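Local coordinates for protein diol-dehydratase (Roseburia inulinivorans, PDB 5I2A) that dehydrates 1,2-propanediol as a B12-independent glycyl radical enzyme, probably acting as a lyase, at residues E99-E104 / E116-L121; S77-I80 / C85-Y88; K576-G581 / H647-E652; I568-F573 / I660-E665. All coordinates share one frame; numbering follows the deposited sequence.

Contact 1 (E99-E104 / E116-L121); sequences EFETVE and ETKKRL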
loop_
_atom_site.group_PDB
_atom_site.type_symbol
_atom_site.label_atom_id
_atom_site.label_comp_id
_atom_site.label_asym_id
_atom_site.label_seq_id
_atom_site.Cartn_x
_atom_site.Cartn_y
_atom_site.Cartn_z
ATOM N N GLU A 99 -8.610 20.653 -22.835
ATOM C CA GLU A 99 -7.877 21.513 -23.762
ATOM C C GLU A 99 -7.914 21.001 -25.198
ATOM O O GLU A 99 -7.160 21.482 -26.035
ATOM C CB GLU A 99 -6.407 21.660 -23.329
ATOM C CG GLU A 99 -6.213 22.470 -22.068
ATOM C CD GLU A 99 -4.748 22.802 -21.784
ATOM O OE1 GLU A 99 -4.008 23.199 -22.719
ATOM O OE2 GLU A 99 -4.349 22.682 -20.610
ATOM N N PHE A 100 -8.760 20.016 -25.479
ATOM C CA PHE A 100 -8.809 19.437 -26.828
ATOM C C PHE A 100 -8.937 20.481 -27.943
ATOM O O PHE A 100 -8.311 20.353 -28.987
ATOM C CB PHE A 100 -9.974 18.455 -26.958
ATOM C CG PHE A 100 -9.658 17.056 -26.505
ATOM C CD1 PHE A 100 -8.375 16.702 -26.127
ATOM C CD2 PHE A 100 -10.659 16.088 -26.466
ATOM C CE1 PHE A 100 -8.089 15.422 -25.719
ATOM C CE2 PHE A 100 -10.381 14.817 -26.059
ATOM C CZ PHE A 100 -9.091 14.476 -25.686
ATOM N N GLU A 101 -9.757 21.501 -27.719
ATOM C CA GLU A 101 -10.066 22.470 -28.766
ATOM C C GLU A 101 -9.091 23.648 -28.796
ATOM O O GLU A 101 -9.082 24.422 -29.758
ATOM C CB GLU A 101 -11.503 22.988 -28.599
ATOM C CG GLU A 101 -12.543 21.874 -28.591
ATOM C CD GLU A 101 -12.346 20.917 -29.754
ATOM O OE1 GLU A 101 -12.405 21.381 -30.908
ATOM O OE2 GLU A 101 -12.108 19.713 -29.522
ATOM N N THR A 102 -8.266 23.777 -27.757
ATOM C CA THR A 102 -7.415 24.963 -27.601
ATOM C C THR A 102 -5.905 24.696 -27.617
ATOM O O THR A 102 -5.114 25.626 -27.766
ATOM C CB THR A 102 -7.728 25.692 -26.280
ATOM O OG1 THR A 102 -7.589 24.779 -25.186
ATOM C CG2 THR A 102 -9.155 26.252 -26.289
ATOM N N VAL A 103 -5.502 23.443 -27.437
ATOM C CA VAL A 103 -4.094 23.153 -27.245
ATOM C C VAL A 103 -3.287 23.435 -28.518
ATOM O O VAL A 103 -2.113 23.781 -28.439
ATOM C CB VAL A 103 -3.868 21.702 -26.763
ATOM C CG1 VAL A 103 -4.322 20.678 -27.800
ATOM C CG2 VAL A 103 -2.404 21.486 -26.360
ATOM N N GLU A 104 -3.921 23.348 -29.685
ATOM C CA GLU A 104 -3.201 23.581 -30.941
ATOM C C GLU A 104 -2.757 25.034 -31.089
ATOM O O GLU A 104 -1.764 25.315 -31.741
ATOM C CB GLU A 104 -4.050 23.176 -32.159
ATOM C CG GLU A 104 -3.307 23.338 -33.495
ATOM C CD GLU A 104 -4.084 22.832 -34.704
ATOM O OE1 GLU A 104 -5.100 22.136 -34.531
ATOM O OE2 GLU A 104 -3.660 23.124 -35.834
ATOM N N GLU A 116 -9.353 12.212 -34.619
ATOM C CA GLU A 116 -9.343 10.795 -34.284
ATOM C C GLU A 116 -8.571 10.547 -32.979
ATOM O O GLU A 116 -8.946 9.681 -32.188
ATOM C CB GLU A 116 -8.750 9.973 -35.426
ATOM C CG GLU A 116 -8.726 8.472 -35.171
ATOM C CD GLU A 116 -10.114 7.849 -35.074
ATOM O OE1 GLU A 116 -11.099 8.464 -35.547
ATOM O OE2 GLU A 116 -10.217 6.731 -34.524
ATOM N N THR A 117 -7.508 11.311 -32.746
ATOM C CA THR A 117 -6.757 11.165 -31.497
ATOM C C THR A 117 -7.627 11.576 -30.308
ATOM O O THR A 117 -7.654 10.879 -29.310
ATOM C CB THR A 117 -5.450 11.970 -31.517
ATOM O OG1 THR A 117 -4.573 11.390 -32.487
ATOM C CG2 THR A 117 -4.745 11.931 -30.139
ATOM N N LYS A 118 -8.378 12.667 -30.437
ATOM C CA LYS A 118 -9.311 13.057 -29.386
ATOM C C LYS A 118 -10.274 11.916 -29.037
ATOM O O LYS A 118 -10.479 11.601 -27.863
ATOM C CB LYS A 118 -10.111 14.291 -29.789
ATOM C CG LYS A 118 -9.291 15.573 -29.970
ATOM C CD LYS A 118 -10.191 16.673 -30.519
ATOM C CE LYS A 118 -9.422 17.920 -30.947
ATOM N NZ LYS A 118 -10.372 18.979 -31.428
ATOM N N LYS A 119 -10.859 11.297 -30.060
ATOM C CA LYS A 119 -11.811 10.213 -29.829
ATOM C C LYS A 119 -11.157 9.029 -29.134
ATOM O O LYS A 119 -11.736 8.443 -28.227
ATOM C CB LYS A 119 -12.458 9.755 -31.139
ATOM C CG LYS A 119 -13.331 10.818 -31.803
ATOM C CD LYS A 119 -14.036 11.716 -30.771
ATOM C CE LYS A 119 -15.267 11.038 -30.147
ATOM N NZ LYS A 119 -16.083 11.977 -29.319
ATOM N N ARG A 120 -9.956 8.673 -29.569
ATOM C CA ARG A 120 -9.254 7.562 -28.959
ATOM C C ARG A 120 -8.872 7.838 -27.501
ATOM O O ARG A 120 -8.956 6.947 -26.665
ATOM C CB ARG A 120 -8.021 7.225 -29.770
ATOM C CG ARG A 120 -8.356 6.794 -31.180
ATOM C CD ARG A 120 -7.375 5.780 -31.671
ATOM N NE ARG A 120 -6.255 6.382 -32.331
ATOM C CZ ARG A 120 -5.022 5.901 -32.325
ATOM N NH1 ARG A 120 -4.717 4.808 -31.645
ATOM N NH2 ARG A 120 -4.086 6.538 -33.004
ATOM N N LEU A 121 -8.460 9.067 -27.205
ATOM C CA LEU A 121 -8.105 9.431 -25.839
ATOM C C LEU A 121 -9.336 9.391 -24.940
ATOM O O LEU A 121 -9.246 8.943 -23.805
ATOM C CB LEU A 121 -7.445 10.820 -25.778
ATOM C CG LEU A 121 -6.019 10.884 -26.318
ATOM C CD1 LEU A 121 -5.441 12.299 -26.263
ATOM C CD2 LEU A 121 -5.117 9.901 -25.568
#
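K118, on helix 115-125, runs its side chain along one face of the F100 ring and ends at the carboxylate of E101, so that a single residue meets both an aromatic and an acid of the loop after helix 94-97. CB already lies over one face of the ring, K118 CB 3.8 Å from F100 CE2. CG goes further in: K118 CG lies 3.9 Å from the centroid of the F100 ring and 16° off its normal, a CH-pi contact. CD then passes F100 CB, and K118 CE comes 3.3 Å from F100 O. The chain is fully extended beyond CG (chi2 174°), which is how the ammonium clears the ring; lysine and phenylalanine run antiparallel alongside one another. At the tip, K118 NZ donates to E101 OE2 at 2.7 Å, a salt bridge that meets the oxygen on its syn side but 34° out of the carboxylate plane. E101 lies crosswise to the lysine, its chain bent at chi2. E115 gives the ammonium a second acidic partner, which would tend to keep it protonated. L121 packs at the ring edge, its CB 4.0 Å from F100 CZ. With alanine at K118, E101 is likely to be left without this cation, and the ring face without the methylene that packs on it. Around this contact, R120 joins helix 115-125 to helix 32-43 through E35, while the backbones of V103 and F111 bond within the loop that precedes helix 115-125.

Contact 2 (S77-I80 / C85-Y88); sequences STTI and CQTY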
loop_
_atom_site.group_PDB
_atom_site.type_symbol
_atom_site.label_atom_id
_atom_site.label_comp_id
_atom_site.label_asym_id
_atom_site.label_seq_id
_atom_site.Cartn_x
_atom_site.Cartn_y
_atom_site.Cartn_z
ATOM N N SER A 77 12.204 6.066 -31.402
ATOM C CA SER A 77 11.277 7.180 -31.413
ATOM C C SER A 77 10.045 6.779 -30.628
ATOM O O SER A 77 9.556 5.666 -30.779
ATOM C CB SER A 77 10.879 7.574 -32.847
ATOM O OG SER A 77 11.968 8.131 -33.573
ATOM N N THR A 78 9.541 7.692 -29.809
ATOM C CA THR A 78 8.413 7.390 -28.938
ATOM C C THR A 78 7.086 7.752 -29.622
ATOM O O THR A 78 6.050 7.159 -29.337
ATOM C CB THR A 78 8.600 8.116 -27.573
ATOM O OG1 THR A 78 9.693 7.507 -26.883
ATOM C CG2 THR A 78 7.349 8.039 -26.686
ATOM N N THR A 79 7.132 8.696 -30.558
ATOM C CA THR A 79 5.962 9.035 -31.360
ATOM C C THR A 79 6.271 8.972 -32.862
ATOM O O THR A 79 7.410 9.109 -33.278
ATOM C CB THR A 79 5.442 10.436 -31.039
ATOM O OG1 THR A 79 6.527 11.357 -31.135
ATOM C CG2 THR A 79 4.860 10.490 -29.623
ATOM N N ILE A 80 5.245 8.780 -33.678
ATOM C CA ILE A 80 5.448 8.810 -35.113
ATOM C C ILE A 80 5.803 10.240 -35.520
ATOM O O ILE A 80 6.778 10.457 -36.229
ATOM C CB ILE A 80 4.227 8.312 -35.863
ATOM C CG1 ILE A 80 3.970 6.850 -35.491
ATOM C CG2 ILE A 80 4.428 8.452 -37.387
ATOM C CD1 ILE A 80 5.220 5.959 -35.665
ATOM N N CYS A 85 4.308 13.792 -28.524
ATOM C CA CYS A 85 4.283 13.126 -27.231
ATOM C C CYS A 85 3.164 12.103 -27.143
ATOM O O CYS A 85 2.126 12.229 -27.800
ATOM C CB CYS A 85 4.147 14.145 -26.094
ATOM S SG CYS A 85 2.531 14.976 -26.025
ATOM N N GLN A 86 3.407 11.077 -26.342
ATOM C CA GLN A 86 2.349 10.192 -25.869
ATOM C C GLN A 86 1.662 10.853 -24.680
ATOM O O GLN A 86 2.061 11.945 -24.274
ATOM C CB GLN A 86 2.915 8.833 -25.476
ATOM C CG GLN A 86 3.572 8.061 -26.634
ATOM C CD GLN A 86 2.579 7.617 -27.706
ATOM O OE1 GLN A 86 1.372 7.598 -27.479
ATOM N NE2 GLN A 86 3.095 7.253 -28.884
ATOM N N THR A 87 0.643 10.195 -24.129
ATOM C CA THR A 87 -0.046 10.687 -22.940
ATOM C C THR A 87 0.031 9.669 -21.799
ATOM O O THR A 87 0.342 8.503 -22.013
ATOM C CB THR A 87 -1.533 11.019 -23.216
ATOM O OG1 THR A 87 -2.248 9.821 -23.538
ATOM C CG2 THR A 87 -1.658 12.013 -24.377
ATOM N N TYR A 88 -0.214 10.142 -20.585
ATOM C CA TYR A 88 0.070 9.374 -19.379
ATOM C C TYR A 88 -1.124 9.482 -18.417
ATOM O O TYR A 88 -1.050 10.129 -17.367
ATOM C CB TYR A 88 1.397 9.866 -18.739
ATOM C CG TYR A 88 2.582 9.670 -19.676
ATOM C CD1 TYR A 88 2.754 10.492 -20.786
ATOM C CD2 TYR A 88 3.513 8.649 -19.467
ATOM C CE1 TYR A 88 3.792 10.298 -21.673
ATOM C CE2 TYR A 88 4.574 8.454 -20.342
ATOM C CZ TYR A 88 4.706 9.291 -21.448
ATOM O OH TYR A 88 5.723 9.128 -22.342
#
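The backbones of T79 and C85 come closest here, CA to CA 6.1 Å, as two irregular segments of one long loop face each other: the chain is extended at T79 and C85 but turns at T78. What joins them is a side-chain bond to a main-chain carbonyl. Q86 NE2 donates to T78 O at 3.0 Å with a nearly straight N-H...O angle of 175°, and the donor is tilted 18° from the carbonyl plane of T78, while the acceptor lies in the plane of the Q86 amide. The bend at chi2 (-67°) turns the Q86 amide back toward T78. The bond ties T78 to Q86 across the seven residues 79-85, a side-chain to main-chain link within the connection between helix 49-63 and helix 94-97 of the pyruvate formate lyase-like region. The other end of the Q86 amide is also held, OE1 accepting from the backbone N of R33, so both polar ends fix the rotation of the group. T79 contributes a methyl: T79 CG2 rests 3.4 Å from C85 C and 3.8 Å from Q86 NE2, while its OG1 is bonded to A81 O. The methyl of T78 touches the aliphatic part of the glutamine, T78 CG2 to Q86 CG 3.8 Å, and the hydroxyl of T78 pairs with Q274 NE2. R69 takes the carbonyls of T79 and I80, and the backbone of C85 bonds to E28 and E30.

Contact 3 (K576-G581 / H647-E652); sequences KRITMG and HEMILE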
loop_
_atom_site.group_PDB
_atom_site.type_symbol
_atom_site.label_atom_id
_atom_site.label_comp_id
_atom_site.label_asym_id
_atom_site.label_seq_id
_atom_site.Cartn_x
_atom_site.Cartn_y
_atom_site.Cartn_z
ATOM N N LYS A 576 11.294 57.059 8.483
ATOM C CA LYS A 576 9.927 57.487 8.724
ATOM C C LYS A 576 9.406 58.425 7.639
ATOM O O LYS A 576 8.623 59.331 7.919
ATOM C CB LYS A 576 9.836 58.154 10.095
ATOM C CG LYS A 576 8.779 57.567 10.990
ATOM C CD LYS A 576 9.183 57.642 12.441
ATOM C CE LYS A 576 10.435 56.834 12.689
ATOM N NZ LYS A 576 10.453 56.279 14.072
ATOM N N ARG A 577 9.830 58.196 6.399
ATOM C CA ARG A 577 9.409 59.036 5.281
ATOM C C ARG A 577 8.084 58.583 4.687
ATOM O O ARG A 577 7.474 59.293 3.900
ATOM C CB ARG A 577 10.483 59.055 4.199
ATOM C CG ARG A 577 11.844 59.499 4.708
ATOM C CD ARG A 577 12.883 59.473 3.606
ATOM N NE ARG A 577 12.493 60.298 2.470
ATOM C CZ ARG A 577 13.049 60.215 1.265
ATOM N NH1 ARG A 577 14.012 59.329 1.028
ATOM N NH2 ARG A 577 12.626 61.006 0.290
ATOM N N ILE A 578 7.658 57.386 5.061
ATOM C CA ILE A 578 6.392 56.826 4.611
ATOM C C ILE A 578 5.739 56.186 5.825
ATOM O O ILE A 578 6.443 55.652 6.676
ATOM C CB ILE A 578 6.599 55.783 3.487
ATOM C CG1 ILE A 578 7.349 56.415 2.318
ATOM C CG2 ILE A 578 5.277 55.251 2.988
ATOM C CD1 ILE A 578 7.788 55.419 1.259
ATOM N N THR A 579 4.417 56.258 5.947
ATOM C CA THR A 579 3.775 55.505 7.018
ATOM C C THR A 579 3.485 54.109 6.509
ATOM O O THR A 579 3.369 53.892 5.303
ATOM C CB THR A 579 2.462 56.144 7.524
ATOM O OG1 THR A 579 1.420 55.939 6.560
ATOM C CG2 THR A 579 2.653 57.636 7.797
ATOM N N MET A 580 3.359 53.167 7.431
ATOM C CA MET A 580 3.035 51.800 7.063
ATOM C C MET A 580 1.725 51.770 6.284
ATOM O O MET A 580 1.581 51.018 5.323
ATOM C CB MET A 580 2.953 50.918 8.307
ATOM C CG MET A 580 2.758 49.445 7.993
ATOM S SD MET A 580 4.109 48.762 7.013
ATOM C CE MET A 580 5.312 48.393 8.285
ATOM N N GLY A 581 0.779 52.614 6.688
ATOM C CA GLY A 581 -0.517 52.662 6.043
ATOM C C GLY A 581 -0.451 53.157 4.614
ATOM O O GLY A 581 -1.172 52.663 3.749
ATOM N N HIS A 647 6.728 55.677 -4.969
ATOM C CA HIS A 647 7.381 54.788 -5.910
ATOM C C HIS A 647 8.769 55.301 -6.262
ATOM O O HIS A 647 9.727 54.536 -6.304
ATOM C CB HIS A 647 6.552 54.641 -7.181
ATOM C CG HIS A 647 6.931 53.451 -8.008
ATOM N ND1 HIS A 647 6.925 53.467 -9.385
ATOM C CD2 HIS A 647 7.309 52.201 -7.650
ATOM C CE1 HIS A 647 7.295 52.284 -9.841
ATOM N NE2 HIS A 647 7.534 51.495 -8.810
ATOM N N GLU A 648 8.874 56.604 -6.503
ATOM C CA GLU A 648 10.146 57.189 -6.904
ATOM C C GLU A 648 11.198 57.075 -5.820
ATOM O O GLU A 648 12.341 56.748 -6.123
ATOM C CB GLU A 648 9.982 58.659 -7.307
ATOM C CG GLU A 648 9.479 58.873 -8.743
ATOM C CD GLU A 648 10.293 58.132 -9.807
ATOM O OE1 GLU A 648 11.498 57.877 -9.593
ATOM O OE2 GLU A 648 9.720 57.803 -10.871
ATOM N N MET A 649 10.843 57.332 -4.563
ATOM C CA MET A 649 11.862 57.219 -3.528
ATOM C C MET A 649 12.245 55.753 -3.307
ATOM O O MET A 649 13.372 55.463 -2.930
ATOM C CB MET A 649 11.430 57.876 -2.206
ATOM C CG MET A 649 10.030 57.594 -1.721
ATOM S SD MET A 649 9.641 58.652 -0.297
ATOM C CE MET A 649 10.695 57.899 0.900
ATOM N N ILE A 650 11.321 54.832 -3.572
ATOM C CA ILE A 650 11.642 53.411 -3.466
ATOM C C ILE A 650 12.622 52.997 -4.576
ATOM O O ILE A 650 13.591 52.302 -4.314
ATOM C CB ILE A 650 10.372 52.538 -3.507
ATOM C CG1 ILE A 650 9.706 52.531 -2.125
ATOM C CG2 ILE A 650 10.707 51.113 -3.922
ATOM C CD1 ILE A 650 8.316 51.973 -2.122
ATOM N N LEU A 651 12.386 53.450 -5.804
ATOM C CA LEU A 651 13.280 53.101 -6.910
ATOM C C LEU A 651 14.682 53.694 -6.774
ATOM O O LEU A 651 15.618 53.212 -7.410
ATOM C CB LEU A 651 12.679 53.529 -8.245
ATOM C CG LEU A 651 11.375 52.835 -8.641
ATOM C CD1 LEU A 651 10.908 53.317 -10.005
ATOM C CD2 LEU A 651 11.544 51.328 -8.633
ATOM N N GLU A 652 14.828 54.721 -5.939
ATOM C CA GLU A 652 16.125 55.366 -5.717
ATOM C C GLU A 652 16.948 54.714 -4.614
ATOM O O GLU A 652 18.123 55.012 -4.478
ATOM C CB GLU A 652 15.937 56.850 -5.385
ATOM C CG GLU A 652 15.632 57.695 -6.602
ATOM C CD GLU A 652 15.090 59.066 -6.240
ATOM O OE1 GLU A 652 14.967 59.359 -5.027
ATOM O OE2 GLU A 652 14.773 59.841 -7.172
#
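The guanidinium of R577 carries the terminal methyl of M649 on one of its faces: M649 CE stands 3.3 Å above the plane, over its centre, with 3.4 Å from M649 CE to R577 NE. The same methyl also touches the aliphatic start of the arginine, M649 CE to R577 CB 3.5 Å, because the R577 chain is bent at chi3 (57°) and folds around it. The sulfur follows to one side, M649 SD lying 3.8 Å from R577 NH2. The arginine belongs to the turn that links helix 558-574 to helix 580-588, two helices that follow each other in the chain; helix 637-651 packs against this turn. K576 leaves the first helix with positive phi, and T579 is the N-cap of the second, its OG1 capping the backbone N of E582. Between these two, I578 points its side chain at helix 637-651 and meets M649 tip to tip, I578 CD1 to M649 CE 3.8 Å. To reach both partners, M649 takes a chi1 of 45°, CG lying between the backbone N and the carbonyl carbon, and then turns again at chi3. The methyl is thus held between an apolar branch and a cationic face, while L571 of helix 558-574 touches both I578 and M649. The R577 carbonyl is bonded by R642 NH2, and the carboxylate of E652, with OE1 6.0 Å from R577 NH2, probably adds a weak long-range attraction.

Contact 4 (I568-F573 / I660-E665); sequences IKKLVF and IDEVDE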
loop_
_atom_site.group_PDB
_atom_site.type_symbol
_atom_site.label_atom_id
_atom_site.label_comp_id
_atom_site.label_asym_id
_atom_site.label_seq_id
_atom_site.Cartn_x
_atom_site.Cartn_y
_atom_site.Cartn_z
ATOM N N ILE A 568 11.048 48.691 3.632
ATOM C CA ILE A 568 10.262 48.774 4.855
ATOM C C ILE A 568 11.119 49.222 6.024
ATOM O O ILE A 568 10.732 50.110 6.780
ATOM C CB ILE A 568 9.603 47.429 5.175
ATOM C CG1 ILE A 568 8.572 47.101 4.090
ATOM C CG2 ILE A 568 8.947 47.455 6.557
ATOM C CD1 ILE A 568 8.232 45.639 4.001
ATOM N N LYS A 569 12.299 48.621 6.145
ATOM C CA LYS A 569 13.222 48.957 7.214
ATOM C C LYS A 569 13.662 50.423 7.142
ATOM O O LYS A 569 13.621 51.123 8.150
ATOM C CB LYS A 569 14.439 48.040 7.178
ATOM C CG LYS A 569 15.372 48.202 8.354
ATOM C CD LYS A 569 16.702 47.511 8.090
ATOM C CE LYS A 569 17.484 47.296 9.381
ATOM N NZ LYS A 569 18.926 47.079 9.123
ATOM N N LYS A 570 14.052 50.882 5.955
ATOM C CA LYS A 570 14.564 52.245 5.768
ATOM C C LYS A 570 13.504 53.337 5.744
ATOM O O LYS A 570 13.554 54.262 6.543
ATOM C CB LYS A 570 15.359 52.346 4.476
ATOM C CG LYS A 570 16.731 51.754 4.557
ATOM C CD LYS A 570 17.540 52.382 5.659
ATOM C CE LYS A 570 18.891 51.717 5.750
ATOM N NZ LYS A 570 19.651 52.150 6.953
ATOM N N LEU A 571 12.540 53.229 4.841
ATOM C CA LEU A 571 11.589 54.312 4.624
ATOM C C LEU A 571 10.437 54.350 5.624
ATOM O O LEU A 571 9.885 55.411 5.872
ATOM C CB LEU A 571 11.023 54.242 3.207
ATOM C CG LEU A 571 12.067 54.288 2.100
ATOM C CD1 LEU A 571 11.395 54.410 0.750
ATOM C CD2 LEU A 571 13.018 55.448 2.346
ATOM N N VAL A 572 10.067 53.212 6.202
ATOM C CA VAL A 572 8.951 53.215 7.139
ATOM C C VAL A 572 9.409 53.328 8.602
ATOM O O VAL A 572 8.956 54.218 9.313
ATOM C CB VAL A 572 8.061 51.964 6.968
ATOM C CG1 VAL A 572 6.982 51.921 8.039
ATOM C CG2 VAL A 572 7.421 51.950 5.587
ATOM N N PHE A 573 10.318 52.460 9.044
ATOM C CA PHE A 573 10.686 52.405 10.467
ATOM C C PHE A 573 11.830 53.351 10.904
ATOM O O PHE A 573 11.713 54.020 11.925
ATOM C CB PHE A 573 11.038 50.970 10.839
ATOM C CG PHE A 573 9.839 50.079 10.936
ATOM C CD1 PHE A 573 8.966 50.197 12.000
ATOM C CD2 PHE A 573 9.563 49.149 9.952
ATOM C CE1 PHE A 573 7.851 49.396 12.087
ATOM C CE2 PHE A 573 8.443 48.337 10.040
ATOM C CZ PHE A 573 7.591 48.465 11.112
ATOM N N ILE A 660 26.024 46.115 -1.689
ATOM C CA ILE A 660 25.684 46.935 -0.537
ATOM C C ILE A 660 25.308 46.019 0.635
ATOM O O ILE A 660 24.268 45.373 0.604
ATOM C CB ILE A 660 24.508 47.887 -0.835
ATOM C CG1 ILE A 660 24.751 48.707 -2.116
ATOM C CG2 ILE A 660 24.214 48.779 0.384
ATOM C CD1 ILE A 660 25.910 49.681 -2.040
ATOM N N ASP A 661 26.151 45.970 1.662
ATOM C CA ASP A 661 25.976 45.003 2.748
ATOM C C ASP A 661 24.629 45.078 3.448
ATOM O O ASP A 661 24.043 44.052 3.768
ATOM C CB ASP A 661 27.073 45.167 3.799
ATOM C CG ASP A 661 28.387 44.583 3.351
ATOM O OD1 ASP A 661 28.383 43.808 2.368
ATOM O OD2 ASP A 661 29.419 44.904 3.972
ATOM N N GLU A 662 24.136 46.283 3.695
ATOM C CA GLU A 662 22.923 46.400 4.486
ATOM C C GLU A 662 21.700 45.832 3.750
ATOM O O GLU A 662 20.817 45.262 4.376
ATOM C CB GLU A 662 22.664 47.849 4.895
ATOM C CG GLU A 662 21.637 47.899 6.023
ATOM C CD GLU A 662 21.241 49.294 6.425
ATOM O OE1 GLU A 662 21.694 50.257 5.761
ATOM O OE2 GLU A 662 20.472 49.415 7.408
ATOM N N VAL A 663 21.652 45.970 2.428
ATOM C CA VAL A 663 20.609 45.312 1.650
ATOM C C VAL A 663 20.857 43.817 1.603
ATOM O O VAL A 663 19.960 43.021 1.867
ATOM C CB VAL A 663 20.542 45.808 0.204
ATOM C CG1 VAL A 663 19.279 45.280 -0.441
ATOM C CG2 VAL A 663 20.572 47.314 0.158
ATOM N N ASP A 664 22.087 43.445 1.266
ATOM C CA ASP A 664 22.403 42.050 0.999
ATOM C C ASP A 664 22.233 41.161 2.229
ATOM O O ASP A 664 21.913 39.979 2.097
ATOM C CB ASP A 664 23.817 41.923 0.452
ATOM C CG ASP A 664 23.988 42.619 -0.896
ATOM O OD1 ASP A 664 22.963 43.001 -1.507
ATOM O OD2 ASP A 664 25.139 42.780 -1.344
ATOM N N GLU A 665 22.422 41.727 3.417
ATOM C CA GLU A 665 22.305 40.936 4.638
ATOM C C GLU A 665 20.844 40.526 4.818
ATOM O O GLU A 665 20.556 39.453 5.332
ATOM C CB GLU A 665 22.822 41.711 5.866
ATOM C CG GLU A 665 21.894 42.843 6.337
ATOM C CD GLU A 665 22.475 43.703 7.466
ATOM O OE1 GLU A 665 23.537 43.350 8.028
ATOM O OE2 GLU A 665 21.852 44.738 7.793
#
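E662 OE2 is gripped by two ammonium groups. K570 NZ bonds to it at 2.9 Å on the syn side, 16° out of the carboxylate plane, and K569 NZ at 3.3 Å through the anti lone pair, so the two lysines use different sides of one oxygen. K570 NZ also reaches E662 OE1 at 3.0 Å, a weak bond that makes its hold on the carboxylate two-pronged. K570 and E662 meet head-on from their two helices, and the extended E662 chain, with CG opposite its backbone N (chi1 -164°), carries the acid across from helix 661-678. K569 is stretched throughout and has a further, long salt bridge, K569 NZ to E665 OE2 4.0 Å; K570 has another acid in E574. An alanine at E662 removes the shared acceptor, and K569, left with the long bridge to E665, is likely to turn more freely. The local helix axes stay 12.3 Å apart at 109°, too far for close packing here, although V663 touches D563 and Y566 nearby. This is a salt-bridge network between two helices at the protein surface, with charged tips rather than apolar sides spanning the gap.

Overall arrangement
From the N terminus, contact 2 closes first, a short loop between helices 49-63 and 94-97; contact 1 follows in series, joining the next loop to helix 115-125. The two meet where L121 CD2 packs 3.5 Å from T87 OG1. Far along the chain, 568-573 opens contact 4, and contact 3 both opens and closes before 660-665 completes it, so the smaller loop lies within the larger. L571 links this pair: its carbonyl takes a probable bond from I578 N, and its side chain touches I650. Together they tie helices 558-574, 580-588, 637-651 and 661-678. Contacts 1 and 4 lie on opposite sides of the chain's centre, about 52 Å apart between centres.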